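Local atomic coordinates of isomerase/lactonizing enzyme (PDB entry 1RVK), a protein that is of unknown function but belongs to the enolase superfamily, binds a magnesium ion and probably abstracts a proton alpha to a substrate carboxylate, as its relatives do. Residues Arg16-Ser21 and Pro27-Gln32; Lys67-Gly72 and Ala86-Gly91; Lys188-Val193 and Leu226-Ile231; Pro119-Ile124 and Val359-Arg364; His171-Met174 and Ser178-Pro181. All blocks are in the same frame, centred on the assembly; numbering follows the deposited sequence.

How the contacts relate
From the N terminus, contact 1 closes first, across a two-stranded hairpin and the turned corner where strand 30-42 begins. Contact 2 follows, closing the short connection between helices 59-70 and 78-89. Contact 4 opens next at 119-124 and closes only at 359-364, so that its loop encloses most of the barrel domain and joins it to the N-terminal part. Within that span lie contact 5, inside the segment between strand 167-171 and helix 183-197, and then contact 3, between that helix and the entry to strand 230-232. Contacts 3 and 5 touch through Ala189 CB and Trp173 CZ3, 3.8 Å apart, whereas contacts 2 and 3 lie on opposite sides of the chain's centre.

Contact 1 (Arg16-Ser21 and Pro27-Gln32); sequences RRHSDS and PGPAHQ
Arg17 and Pro27 form an antiparallel, non-hydrogen-bonded pair in the beta hairpin of strands 17-19 and 25-28, their CA atoms 4.9 Å apart. The hairpin belongs to the N-terminal part of the enolase-superfamily fold, and the Arg17 side chain is about 12 Å from the bound magnesium ion. Pro27 also directs its CA-H at Arg16 O. Gly28 N donates to Arg16 O, 2.8 Å away, while Gly28 O accepts a weak bond from Arg16 NH2. Arg16 O is engaged once more, by a weak bond from His18 ND1, so two N-H groups and a CA-H converge on one carbonyl. Pro29 marks the corner after which the chain leaves the hairpin for strand 30-42; its ring lies near the His18 imidazole. Ala30 then lies beside the extended Arg16 chain, with its CB 3.9 Å from Arg16 CG and its N over one face of the guanidinium. His31 finishes the contact with an offset stack on His18: the centroids are 3.7 Å apart and the planes differ by 3°. The His31 ring is further oriented at its edge: His31 NE2 donates almost straight (173°) to Arg17 O, 3.1 Å away, in the imidazole plane but from above the carbonyl plane.

Contact 2 (Lys67-Gly72 and Ala86-Gly91); sequences KKVLIG and AHWQRG
Trp88 reaches from near the end of helix 78-89 to the last turn of helix 59-70 and meets it with the six-membered part of its indole. The tight side is at Val69, a buried residue: its CG2 comes to 3.5 Å from Trp88 CZ3 and 3.8 Å from Trp88 CE3, at a slant to the ring. With CG1 anti to the backbone N (chi1 172°), it is the CG2 branch of Val69 that is presented to the indole. Earlier in helix 78-89, Leu81, Asp84 and Leu85 also touch Val69, and Phe65 of helix 59-70 adds to the packing on Trp88. The loose side belongs to Lys68, which is exposed. Only its CB approaches, lying in the ring plane at the edge and 3.7 Å from Trp88 CH2; beyond CG the chain runs extended and carries its ammonium end away. The nearest CA atoms, those of Val69 and Trp88, are 9.7 Å apart, and the side chains span the gap. Just 124 Å² is buried in total. With carbon meeting carbon throughout, the contact between these two helices of the N-terminal domain rests on apolar packing, and the lysine contributes its aliphatic root rather than its charge.

Contact 3 (Lys188-Val193 and Leu226-Ile231); sequences KACAAV and LGFDWI
A cysteine sulfur beside an aromatic ring is the unusual feature here: Cys190 SG lies 4.4 Å from the centroid of the Phe228 ring, 45° off the ring normal, an oblique sulfur-aromatic contact. It belongs to the beta/alpha barrel of the enolase-superfamily C-terminal domain, where helix 183-197 meets the chain leading into strand 230-232. The sulfur reaches the ring because Cys190 SG stands beside the backbone N (chi1 -71°), opposite the carbonyl carbon. From there its nearest ring atom is Phe228 CE1, at 3.7 Å. The methylene comes closer still, with Cys190 CB 3.5 Å from Phe228 CZ, so CB and SG share the outer end of the ring. Leu203 of strand 202-206 and Ile252 also pack on Phe228. Both residues of this pair are buried, whereas the neighbouring pair is only partly so.

Ahead of the phenylalanine, helix 213-224 is followed by a Schellman motif at Gly227, whose positive phi (61°) turns the chain out of the last helical turn. Leu226, just before that turn, points at helix 183-197; its CO group has a separate role, accepting a hydrogen bond from Arg194 NE. The CD1 branch alone makes the leucine's side-chain contact, lying 3.9 Å from Ala191 CA and 4.2 Å from Ala191 CB.

Contact 4 (Pro119-Ile124 and Val359-Arg364); sequences PVYKLI and VHVPDR
The seam between the N-terminal part and the barrel domain is bridged where the start of helix 120-124 meets the chain leaving strand 358-360. Pro119 holds the N-cap position of that helix and faces Arg364: its CA-H points at Arg364 O, with Pro119 CA 3.5 Å from the oxygen and an angle of 127° at the hydrogen. Pro119 CG also lies 3.9 Å from Asp363 OD2, the carboxylate coming in at a slant to the pyrrolidine. Asp363 is the centre of an inverse gamma turn, which bends the chain between Pro362 and Arg364.

Two residues after the proline, the flat of the Tyr121 ring lies against Val361. The CG1 branch of Val361 is 3.4 Å from Tyr121 CE2, while CG2 lies over one face of the same ring. With chi1 at 82°, the Tyr121 ring is sandwiched between that methyl and Lys122 CG, which sits over the opposite face. A water in the plane of the ring links the Tyr121 hydroxyl to the backbone carbonyl of Val361, donating to Tyr121 OH at 2.7 Å and to Val361 O at 2.9 Å. The hydroxyl is also hydrogen-bonded to Asp129 OD1, so it has partners beyond this bridge.

Helix 313-321 closes one side: Ala320 touches both Tyr121 and Val361, and His317 ND1 bonds to Tyr121 N. Strand 130-137 flanks the other element, pairing antiparallel with strand 358-360.

Contact 5 (His171-Met174 and Ser178-Pro181); sequences HTWM and SWAP
Neither segment is regular helix or strand: the backbones of Trp173-Met174 and Trp179-Pro181 draw together within the loop that follows strand 167-171 of the enolase-type barrel and leads to helix 183-197. Their closest CA atoms, Met174 and Ala180, are 5.1 Å apart, and the peptide bond before Pro181 is cis. Ala180 lies against the Met174 backbone, its CB 3.6 Å from Met174 C and 4.0 Å from Trp173 CB. Met174 is modelled as selenomethionine; its side chain starts away from the other segment and comes within about 7 Å of the bound magnesium ion, whose ligands are Asp206, Glu232 and Glu258. The loop therefore lies beside the metal site.

The two indoles meet obliquely, with their planes at 54° and the centroids of the Trp173 five-membered ring and the Trp179 six-membered ring 4.6 Å apart. Trp179 has chi1 54°, which swings its indole back to the earlier segment. The ring of Trp173 is held from elsewhere too, Tyr153 meeting it edge-to-face. Over the rim of one Trp173 face sits the CZ2-CH2 edge of the other indole, with Trp179 CH2 nearest, at 3.2 Å from Trp173 CG and 3.3 Å from Trp173 CD2.

Contact 1 (Arg16-Ser21 and Pro27-Gln32)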
# COMPACT_ATOMS: atom_id res chain seq x y z
N ARG A 16 4.24 -1.76 18.02
CA ARG A 16 3.18 -1.10 18.78
C ARG A 16 1.99 -0.89 17.86
O ARG A 16 1.01 -0.24 18.21
CB ARG A 16 3.67 0.24 19.33
CG ARG A 16 4.45 0.10 20.63
CD ARG A 16 5.06 1.42 21.08
NE ARG A 16 5.62 1.31 22.43
CZ ARG A 16 4.90 1.32 23.55
NH1 ARG A 16 5.50 1.20 24.72
NH2 ARG A 16 3.58 1.46 23.49
N ARG A 17 2.08 -1.47 16.66
CA ARG A 17 1.00 -1.36 15.69
C ARG A 17 -0.03 -2.45 15.94
O ARG A 17 0.30 -3.64 16.01
CB ARG A 17 1.58 -1.47 14.28
CG ARG A 17 0.59 -1.20 13.16
CD ARG A 17 -0.19 -2.45 12.79
NE ARG A 17 -0.97 -2.26 11.57
CZ ARG A 17 -1.69 -3.22 10.99
NH1 ARG A 17 -1.72 -4.44 11.53
NH2 ARG A 17 -2.37 -2.97 9.88
N HIS A 18 -1.29 -2.04 16.11
CA HIS A 18 -2.39 -2.97 16.33
C HIS A 18 -3.41 -2.75 15.22
O HIS A 18 -3.31 -1.81 14.45
CB HIS A 18 -3.07 -2.71 17.67
CG HIS A 18 -2.29 -3.17 18.86
ND1 HIS A 18 -1.12 -2.56 19.26
CD2 HIS A 18 -2.51 -4.18 19.73
CE1 HIS A 18 -0.66 -3.18 20.34
NE2 HIS A 18 -1.49 -4.16 20.64
N SER A 19 -4.41 -3.62 15.15
CA SER A 19 -5.46 -3.48 14.15
C SER A 19 -6.78 -3.84 14.82
O SER A 19 -6.88 -4.87 15.49
CB SER A 19 -5.20 -4.41 12.95
OG SER A 19 -5.24 -5.77 13.34
N ASP A 20 -7.79 -2.98 14.66
CA ASP A 20 -9.08 -3.25 15.29
C ASP A 20 -9.86 -4.34 14.56
O ASP A 20 -9.37 -4.93 13.60
CB ASP A 20 -9.93 -1.97 15.39
CG ASP A 20 -10.18 -1.32 14.05
OD1 ASP A 20 -10.36 -2.04 13.05
OD2 ASP A 20 -10.23 -0.07 14.00
N SER A 21 -11.07 -4.61 15.02
CA SER A 21 -11.90 -5.65 14.44
C SER A 21 -12.22 -5.45 12.96
O SER A 21 -12.48 -6.42 12.25
CB SER A 21 -13.20 -5.80 15.23
OG SER A 21 -12.92 -6.28 16.54
N PRO A 27 -2.17 2.72 17.19
CA PRO A 27 -1.01 2.47 18.04
C PRO A 27 -1.52 1.92 19.37
O PRO A 27 -2.57 2.33 19.87
CB PRO A 27 -0.40 3.86 18.18
CG PRO A 27 -1.60 4.75 18.20
CD PRO A 27 -2.49 4.15 17.12
N GLY A 28 -0.77 0.97 19.93
CA GLY A 28 -1.17 0.38 21.20
C GLY A 28 0.04 -0.11 21.97
O GLY A 28 1.16 0.36 21.74
N PRO A 29 -0.15 -1.05 22.90
CA PRO A 29 0.95 -1.59 23.69
C PRO A 29 1.96 -2.32 22.82
O PRO A 29 1.61 -2.86 21.78
CB PRO A 29 0.25 -2.54 24.66
CG PRO A 29 -1.11 -1.93 24.81
CD PRO A 29 -1.45 -1.54 23.39
N ALA A 30 3.22 -2.34 23.24
CA ALA A 30 4.22 -3.06 22.48
C ALA A 30 3.86 -4.54 22.65
O ALA A 30 3.56 -4.99 23.76
CB ALA A 30 5.62 -2.78 23.03
N HIS A 31 3.85 -5.28 21.56
CA HIS A 31 3.54 -6.70 21.61
C HIS A 31 4.21 -7.42 20.45
O HIS A 31 4.72 -6.78 19.53
CB HIS A 31 2.02 -6.94 21.58
CG HIS A 31 1.35 -6.50 20.31
ND1 HIS A 31 0.18 -7.08 19.85
CD2 HIS A 31 1.66 -5.52 19.42
CE1 HIS A 31 -0.20 -6.48 18.74
NE2 HIS A 31 0.68 -5.53 18.45
N GLN A 32 4.22 -8.74 20.51
CA GLN A 32 4.84 -9.51 19.44
C GLN A 32 3.78 -10.01 18.46
O GLN A 32 2.78 -10.60 18.85
CB GLN A 32 5.64 -10.67 20.02
CG GLN A 32 6.89 -10.20 20.76
CD GLN A 32 7.86 -11.33 21.07
OE1 GLN A 32 8.94 -11.09 21.61
NE2 GLN A 32 7.47 -12.55 20.73

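Contact 2 (Lys67-Gly72 and Ala86-Gly91)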
# COMPACT_ATOMS: atom_id res chain seq x y z
N LYS A 67 3.61 -24.20 -4.65
CA LYS A 67 4.65 -25.15 -5.05
C LYS A 67 4.35 -25.81 -6.39
O LYS A 67 5.25 -25.99 -7.20
CB LYS A 67 4.84 -26.22 -3.97
CG LYS A 67 5.59 -25.72 -2.76
CD LYS A 67 5.83 -26.82 -1.75
CE LYS A 67 6.68 -26.32 -0.59
NZ LYS A 67 6.90 -27.38 0.44
N LYS A 68 3.09 -26.16 -6.62
CA LYS A 68 2.70 -26.81 -7.86
C LYS A 68 2.97 -25.95 -9.10
O LYS A 68 3.20 -26.48 -10.18
CB LYS A 68 1.22 -27.18 -7.83
CG LYS A 68 0.87 -28.25 -6.81
CD LYS A 68 -0.60 -28.59 -6.91
CE LYS A 68 -1.00 -29.69 -5.94
NZ LYS A 68 -2.45 -29.98 -6.05
N VAL A 69 2.95 -24.64 -8.93
CA VAL A 69 3.20 -23.74 -10.04
C VAL A 69 4.68 -23.40 -10.21
O VAL A 69 5.19 -23.40 -11.33
CB VAL A 69 2.42 -22.41 -9.87
CG1 VAL A 69 2.85 -21.41 -10.94
CG2 VAL A 69 0.93 -22.67 -9.95
N LEU A 70 5.36 -23.14 -9.10
CA LEU A 70 6.77 -22.74 -9.14
C LEU A 70 7.87 -23.79 -9.24
O LEU A 70 8.80 -23.64 -10.02
CB LEU A 70 7.08 -21.85 -7.94
CG LEU A 70 6.33 -20.53 -7.75
CD1 LEU A 70 6.97 -19.74 -6.62
CD2 LEU A 70 6.36 -19.73 -9.03
N ILE A 71 7.79 -24.84 -8.42
CA ILE A 71 8.83 -25.86 -8.42
C ILE A 71 9.15 -26.45 -9.79
O ILE A 71 8.26 -26.93 -10.49
CB ILE A 71 8.48 -27.01 -7.44
CG1 ILE A 71 8.32 -26.45 -6.02
CG2 ILE A 71 9.59 -28.06 -7.45
CD1 ILE A 71 9.58 -25.85 -5.44
N GLY A 72 10.43 -26.39 -10.16
CA GLY A 72 10.88 -26.93 -11.43
C GLY A 72 10.72 -25.98 -12.61
O GLY A 72 10.95 -26.35 -13.76
N ALA A 86 -3.02 -17.05 -11.44
CA ALA A 86 -4.28 -16.32 -11.65
C ALA A 86 -5.36 -17.27 -12.14
O ALA A 86 -6.52 -17.18 -11.74
CB ALA A 86 -4.07 -15.19 -12.66
N HIS A 87 -4.97 -18.19 -13.02
CA HIS A 87 -5.88 -19.17 -13.60
C HIS A 87 -6.47 -20.12 -12.56
O HIS A 87 -7.56 -20.65 -12.74
CB HIS A 87 -5.13 -19.97 -14.68
CG HIS A 87 -5.83 -21.20 -15.13
ND1 HIS A 87 -5.19 -22.42 -15.28
CD2 HIS A 87 -7.13 -21.42 -15.48
CE1 HIS A 87 -6.05 -23.33 -15.69
NE2 HIS A 87 -7.24 -22.75 -15.82
N TRP A 88 -5.75 -20.35 -11.46
CA TRP A 88 -6.21 -21.26 -10.41
C TRP A 88 -7.03 -20.61 -9.31
O TRP A 88 -7.55 -21.29 -8.43
CB TRP A 88 -5.02 -21.98 -9.77
CG TRP A 88 -4.44 -23.09 -10.61
CD1 TRP A 88 -4.86 -23.51 -11.84
CD2 TRP A 88 -3.35 -23.94 -10.25
NE1 TRP A 88 -4.10 -24.57 -12.27
CE2 TRP A 88 -3.16 -24.86 -11.31
CE3 TRP A 88 -2.51 -24.03 -9.13
CZ2 TRP A 88 -2.17 -25.84 -11.29
CZ3 TRP A 88 -1.52 -25.01 -9.11
CH2 TRP A 88 -1.36 -25.90 -10.18
N GLN A 89 -7.15 -19.28 -9.34
CA GLN A 89 -7.90 -18.59 -8.29
C GLN A 89 -9.38 -18.94 -8.28
O GLN A 89 -9.95 -19.23 -7.23
CB GLN A 89 -7.74 -17.08 -8.44
CG GLN A 89 -6.36 -16.57 -8.10
CD GLN A 89 -6.30 -15.05 -8.11
OE1 GLN A 89 -6.38 -14.42 -9.16
NE2 GLN A 89 -6.17 -14.46 -6.93
N ARG A 90 -10.00 -18.91 -9.45
CA ARG A 90 -11.42 -19.19 -9.57
C ARG A 90 -11.85 -20.49 -8.90
O ARG A 90 -12.87 -20.53 -8.20
CB ARG A 90 -11.82 -19.21 -11.05
CG ARG A 90 -13.30 -19.45 -11.30
CD ARG A 90 -13.60 -19.48 -12.79
NE ARG A 90 -15.04 -19.62 -13.04
CZ ARG A 90 -15.75 -20.70 -12.77
NH1 ARG A 90 -17.04 -20.73 -13.03
NH2 ARG A 90 -15.16 -21.77 -12.24
N GLY A 91 -11.06 -21.55 -9.09
CA GLY A 91 -11.42 -22.83 -8.50
C GLY A 91 -10.77 -23.15 -7.17
O GLY A 91 -10.83 -24.29 -6.72

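Contact 3 (Lys188-Val193 and Leu226-Ile231)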
# COMPACT_ATOMS: atom_id res chain seq x y z
N LYS A 188 -14.25 18.65 9.97
CA LYS A 188 -13.58 19.50 10.96
C LYS A 188 -12.09 19.16 11.00
O LYS A 188 -11.25 20.05 11.16
CB LYS A 188 -14.16 19.30 12.36
CG LYS A 188 -15.53 19.92 12.59
CD LYS A 188 -15.83 19.98 14.08
CE LYS A 188 -17.31 20.18 14.35
NZ LYS A 188 -18.10 18.95 14.03
N ALA A 189 -11.77 17.88 10.87
CA ALA A 189 -10.38 17.45 10.88
C ALA A 189 -9.67 18.03 9.66
O ALA A 189 -8.57 18.56 9.76
CB ALA A 189 -10.29 15.93 10.86
N CYS A 190 -10.33 17.92 8.51
CA CYS A 190 -9.75 18.44 7.27
C CYS A 190 -9.51 19.95 7.36
O CYS A 190 -8.47 20.45 6.93
CB CYS A 190 -10.68 18.14 6.09
SG CYS A 190 -10.71 16.37 5.66
N ALA A 191 -10.48 20.66 7.93
CA ALA A 191 -10.37 22.10 8.08
C ALA A 191 -9.25 22.47 9.04
O ALA A 191 -8.51 23.43 8.80
CB ALA A 191 -11.69 22.67 8.58
N ALA A 192 -9.14 21.71 10.12
CA ALA A 192 -8.09 21.95 11.12
C ALA A 192 -6.71 21.79 10.50
O ALA A 192 -5.80 22.57 10.77
CB ALA A 192 -8.26 20.99 12.29
N VAL A 193 -6.55 20.76 9.66
CA VAL A 193 -5.26 20.53 9.02
C VAL A 193 -4.93 21.64 8.02
O VAL A 193 -3.81 22.14 7.98
CB VAL A 193 -5.22 19.17 8.30
CG1 VAL A 193 -3.94 19.05 7.47
CG2 VAL A 193 -5.28 18.04 9.33
N LEU A 226 -11.80 23.73 1.03
CA LEU A 226 -10.50 23.50 1.65
C LEU A 226 -9.38 23.23 0.65
O LEU A 226 -8.22 23.07 1.03
CB LEU A 226 -10.58 22.34 2.64
CG LEU A 226 -11.40 22.56 3.92
CD1 LEU A 226 -10.88 23.79 4.65
CD2 LEU A 226 -12.86 22.74 3.57
N GLY A 227 -9.72 23.17 -0.64
CA GLY A 227 -8.72 22.94 -1.66
C GLY A 227 -7.95 21.64 -1.60
O GLY A 227 -6.74 21.63 -1.88
N PHE A 228 -8.62 20.55 -1.24
CA PHE A 228 -7.96 19.25 -1.16
C PHE A 228 -7.68 18.69 -2.56
O PHE A 228 -8.45 18.92 -3.49
CB PHE A 228 -8.81 18.25 -0.37
CG PHE A 228 -8.53 18.25 1.11
CD1 PHE A 228 -8.32 17.05 1.79
CD2 PHE A 228 -8.47 19.45 1.83
CE1 PHE A 228 -8.04 17.04 3.16
CE2 PHE A 228 -8.20 19.44 3.20
CZ PHE A 228 -7.98 18.24 3.87
N ASP A 229 -6.58 17.94 -2.68
CA ASP A 229 -6.16 17.35 -3.95
C ASP A 229 -7.03 16.19 -4.40
O ASP A 229 -7.24 16.00 -5.60
CB ASP A 229 -4.71 16.86 -3.84
CG ASP A 229 -3.71 17.97 -4.10
OD1 ASP A 229 -4.07 19.16 -3.94
OD2 ASP A 229 -2.56 17.64 -4.46
N TRP A 230 -7.51 15.38 -3.46
CA TRP A 230 -8.37 14.27 -3.84
C TRP A 230 -9.14 13.69 -2.66
O TRP A 230 -8.79 13.89 -1.50
CB TRP A 230 -7.57 13.16 -4.56
CG TRP A 230 -6.74 12.20 -3.70
CD1 TRP A 230 -7.17 11.47 -2.62
CD2 TRP A 230 -5.39 11.78 -3.95
NE1 TRP A 230 -6.17 10.63 -2.19
CE2 TRP A 230 -5.07 10.80 -2.99
CE3 TRP A 230 -4.42 12.14 -4.90
CZ2 TRP A 230 -3.82 10.17 -2.94
CZ3 TRP A 230 -3.17 11.51 -4.86
CH2 TRP A 230 -2.89 10.54 -3.88
N ILE A 231 -10.22 12.98 -2.99
CA ILE A 231 -11.04 12.32 -2.00
C ILE A 231 -10.86 10.85 -2.38
O ILE A 231 -10.97 10.48 -3.55
CB ILE A 231 -12.53 12.76 -2.10
CG1 ILE A 231 -13.35 12.03 -1.04
CG2 ILE A 231 -13.07 12.53 -3.50
CD1 ILE A 231 -14.80 12.49 -0.97

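Contact 4 (Pro119-Ile124 and Val359-Arg364)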
# COMPACT_ATOMS: atom_id res chain seq x y z
N PRO A 119 18.75 -3.48 -8.66
CA PRO A 119 17.55 -3.07 -7.91
C PRO A 119 16.38 -3.38 -8.85
O PRO A 119 16.51 -3.22 -10.07
CB PRO A 119 17.74 -1.57 -7.73
CG PRO A 119 19.24 -1.40 -7.75
CD PRO A 119 19.66 -2.34 -8.86
N VAL A 120 15.25 -3.82 -8.31
CA VAL A 120 14.12 -4.16 -9.16
C VAL A 120 13.67 -3.03 -10.09
O VAL A 120 13.39 -3.28 -11.27
CB VAL A 120 12.92 -4.67 -8.32
CG1 VAL A 120 11.62 -4.66 -9.14
CG2 VAL A 120 13.21 -6.10 -7.84
N TYR A 121 13.60 -1.80 -9.60
CA TYR A 121 13.15 -0.72 -10.47
C TYR A 121 14.10 -0.46 -11.64
O TYR A 121 13.68 -0.01 -12.70
CB TYR A 121 12.90 0.57 -9.67
CG TYR A 121 14.11 1.42 -9.34
CD1 TYR A 121 14.36 2.61 -10.02
CD2 TYR A 121 14.97 1.07 -8.30
CE1 TYR A 121 15.42 3.44 -9.67
CE2 TYR A 121 16.03 1.89 -7.94
CZ TYR A 121 16.25 3.08 -8.62
OH TYR A 121 17.27 3.91 -8.21
N LYS A 122 15.39 -0.77 -11.45
CA LYS A 122 16.37 -0.59 -12.52
C LYS A 122 16.22 -1.70 -13.56
O LYS A 122 16.51 -1.50 -14.74
CB LYS A 122 17.79 -0.61 -11.95
CG LYS A 122 18.15 0.63 -11.13
CD LYS A 122 18.38 1.85 -12.01
CE LYS A 122 18.82 3.04 -11.17
NZ LYS A 122 19.14 4.25 -11.97
N LEU A 123 15.76 -2.87 -13.11
CA LEU A 123 15.55 -4.01 -14.00
C LEU A 123 14.32 -3.77 -14.86
O LEU A 123 14.28 -4.12 -16.04
CB LEU A 123 15.34 -5.30 -13.20
CG LEU A 123 16.57 -5.98 -12.61
CD1 LEU A 123 16.14 -7.25 -11.88
CD2 LEU A 123 17.55 -6.32 -13.73
N ILE A 124 13.30 -3.17 -14.25
CA ILE A 124 12.07 -2.86 -14.95
C ILE A 124 12.36 -1.78 -15.99
O ILE A 124 11.88 -1.84 -17.12
CB ILE A 124 11.00 -2.31 -13.98
CG1 ILE A 124 10.58 -3.41 -13.00
CG2 ILE A 124 9.81 -1.77 -14.75
CD1 ILE A 124 9.71 -2.92 -11.85
N VAL A 359 11.86 10.51 -0.85
CA VAL A 359 12.29 9.18 -0.43
C VAL A 359 13.31 8.74 -1.48
O VAL A 359 13.07 8.90 -2.68
CB VAL A 359 11.11 8.18 -0.40
CG1 VAL A 359 11.63 6.75 -0.39
CG2 VAL A 359 10.25 8.43 0.84
N HIS A 360 14.44 8.21 -1.03
CA HIS A 360 15.48 7.75 -1.94
C HIS A 360 15.51 6.23 -2.01
O HIS A 360 15.71 5.56 -0.99
CB HIS A 360 16.85 8.26 -1.49
CG HIS A 360 17.02 9.74 -1.66
ND1 HIS A 360 16.37 10.66 -0.86
CD2 HIS A 360 17.75 10.45 -2.55
CE1 HIS A 360 16.69 11.88 -1.26
NE2 HIS A 360 17.52 11.78 -2.28
N VAL A 361 15.30 5.68 -3.20
CA VAL A 361 15.30 4.23 -3.36
C VAL A 361 16.69 3.69 -3.06
O VAL A 361 17.68 4.11 -3.67
CB VAL A 361 14.91 3.81 -4.79
CG1 VAL A 361 14.67 2.30 -4.84
CG2 VAL A 361 13.66 4.57 -5.24
N PRO A 362 16.79 2.75 -2.11
CA PRO A 362 18.09 2.17 -1.76
C PRO A 362 18.79 1.56 -2.97
O PRO A 362 18.14 0.99 -3.84
CB PRO A 362 17.72 1.12 -0.72
CG PRO A 362 16.51 1.71 -0.05
CD PRO A 362 15.73 2.22 -1.24
N ASP A 363 20.11 1.70 -3.01
CA ASP A 363 20.87 1.13 -4.11
C ASP A 363 21.28 -0.28 -3.70
O ASP A 363 22.47 -0.57 -3.53
CB ASP A 363 22.11 1.98 -4.40
CG ASP A 363 22.74 1.66 -5.74
OD1 ASP A 363 23.83 2.20 -6.03
OD2 ASP A 363 22.14 0.86 -6.50
N ARG A 364 20.29 -1.14 -3.50
CA ARG A 364 20.52 -2.52 -3.10
C ARG A 364 19.79 -3.42 -4.10
O ARG A 364 18.76 -3.02 -4.65
CB ARG A 364 20.01 -2.76 -1.68
CG ARG A 364 20.66 -1.87 -0.62
CD ARG A 364 20.41 -2.38 0.80
NE ARG A 364 19.04 -2.15 1.27
CZ ARG A 364 18.66 -1.07 1.96
NH1 ARG A 364 19.54 -0.13 2.27
NH2 ARG A 364 17.41 -0.95 2.36
O HOH W 1 18.97 3.46 -6.18

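Contact 5 (His171-Met174 and Ser178-Pro181)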
# COMPACT_ATOMS: atom_id res chain seq x y z
N HIS A 171 -6.67 9.87 7.24
CA HIS A 171 -7.57 8.72 7.24
C HIS A 171 -8.36 9.16 8.47
O HIS A 171 -7.78 9.33 9.54
CB HIS A 171 -6.86 7.39 7.54
CG HIS A 171 -6.15 6.80 6.37
ND1 HIS A 171 -4.86 7.15 6.03
CD2 HIS A 171 -6.54 5.88 5.45
CE1 HIS A 171 -4.48 6.46 4.96
NE2 HIS A 171 -5.49 5.69 4.59
N THR A 172 -9.67 9.39 8.32
CA THR A 172 -10.45 9.84 9.46
C THR A 172 -11.06 8.73 10.31
O THR A 172 -10.68 7.56 10.18
CB THR A 172 -11.52 10.86 9.01
OG1 THR A 172 -12.11 10.43 7.77
CG2 THR A 172 -10.87 12.22 8.79
N TRP A 173 -12.00 9.08 11.19
CA TRP A 173 -12.61 8.11 12.10
C TRP A 173 -13.55 7.08 11.49
O TRP A 173 -14.42 7.41 10.68
CB TRP A 173 -13.35 8.86 13.21
CG TRP A 173 -12.47 9.75 14.02
CD1 TRP A 173 -11.73 9.40 15.12
CD2 TRP A 173 -12.22 11.14 13.80
NE1 TRP A 173 -11.04 10.49 15.60
CE2 TRP A 173 -11.32 11.57 14.80
CE3 TRP A 173 -12.67 12.06 12.85
CZ2 TRP A 173 -10.87 12.89 14.88
CZ3 TRP A 173 -12.22 13.38 12.92
CH2 TRP A 173 -11.32 13.78 13.94
N MSE A 174 -13.37 5.83 11.90
CA MSE A 174 -14.18 4.72 11.40
C MSE A 174 -14.50 3.75 12.53
O MSE A 174 -13.74 3.61 13.48
CB MSE A 174 -13.41 3.98 10.30
CG MSE A 174 -12.92 4.87 9.17
SE MSE A 174 -11.98 3.86 7.81
CE MSE A 174 -10.95 5.30 7.05
N SER A 178 -16.42 4.38 18.72
CA SER A 178 -17.76 4.57 19.27
C SER A 178 -18.78 5.36 18.45
O SER A 178 -19.82 4.82 18.06
CB SER A 178 -17.65 5.22 20.65
OG SER A 178 -16.87 4.42 21.52
N TRP A 179 -18.49 6.62 18.19
CA TRP A 179 -19.40 7.50 17.47
C TRP A 179 -19.26 7.55 15.94
O TRP A 179 -20.09 8.16 15.26
CB TRP A 179 -19.23 8.92 18.01
CG TRP A 179 -17.80 9.38 17.98
CD1 TRP A 179 -16.88 9.29 18.98
CD2 TRP A 179 -17.12 9.95 16.86
NE1 TRP A 179 -15.67 9.76 18.56
CE2 TRP A 179 -15.78 10.17 17.26
CE3 TRP A 179 -17.50 10.29 15.55
CZ2 TRP A 179 -14.82 10.73 16.40
CZ3 TRP A 179 -16.55 10.84 14.70
CH2 TRP A 179 -15.23 11.05 15.13
N ALA A 180 -18.23 6.90 15.41
CA ALA A 180 -17.99 6.91 13.96
C ALA A 180 -18.97 6.10 13.12
O ALA A 180 -19.55 5.12 13.59
CB ALA A 180 -16.56 6.44 13.69
N PRO A 181 -19.17 6.50 11.85
CA PRO A 181 -18.52 7.66 11.23
C PRO A 181 -19.38 8.91 11.35
O PRO A 181 -20.58 8.83 11.61
CB PRO A 181 -18.36 7.22 9.78
CG PRO A 181 -19.66 6.49 9.55
CD PRO A 181 -19.84 5.67 10.84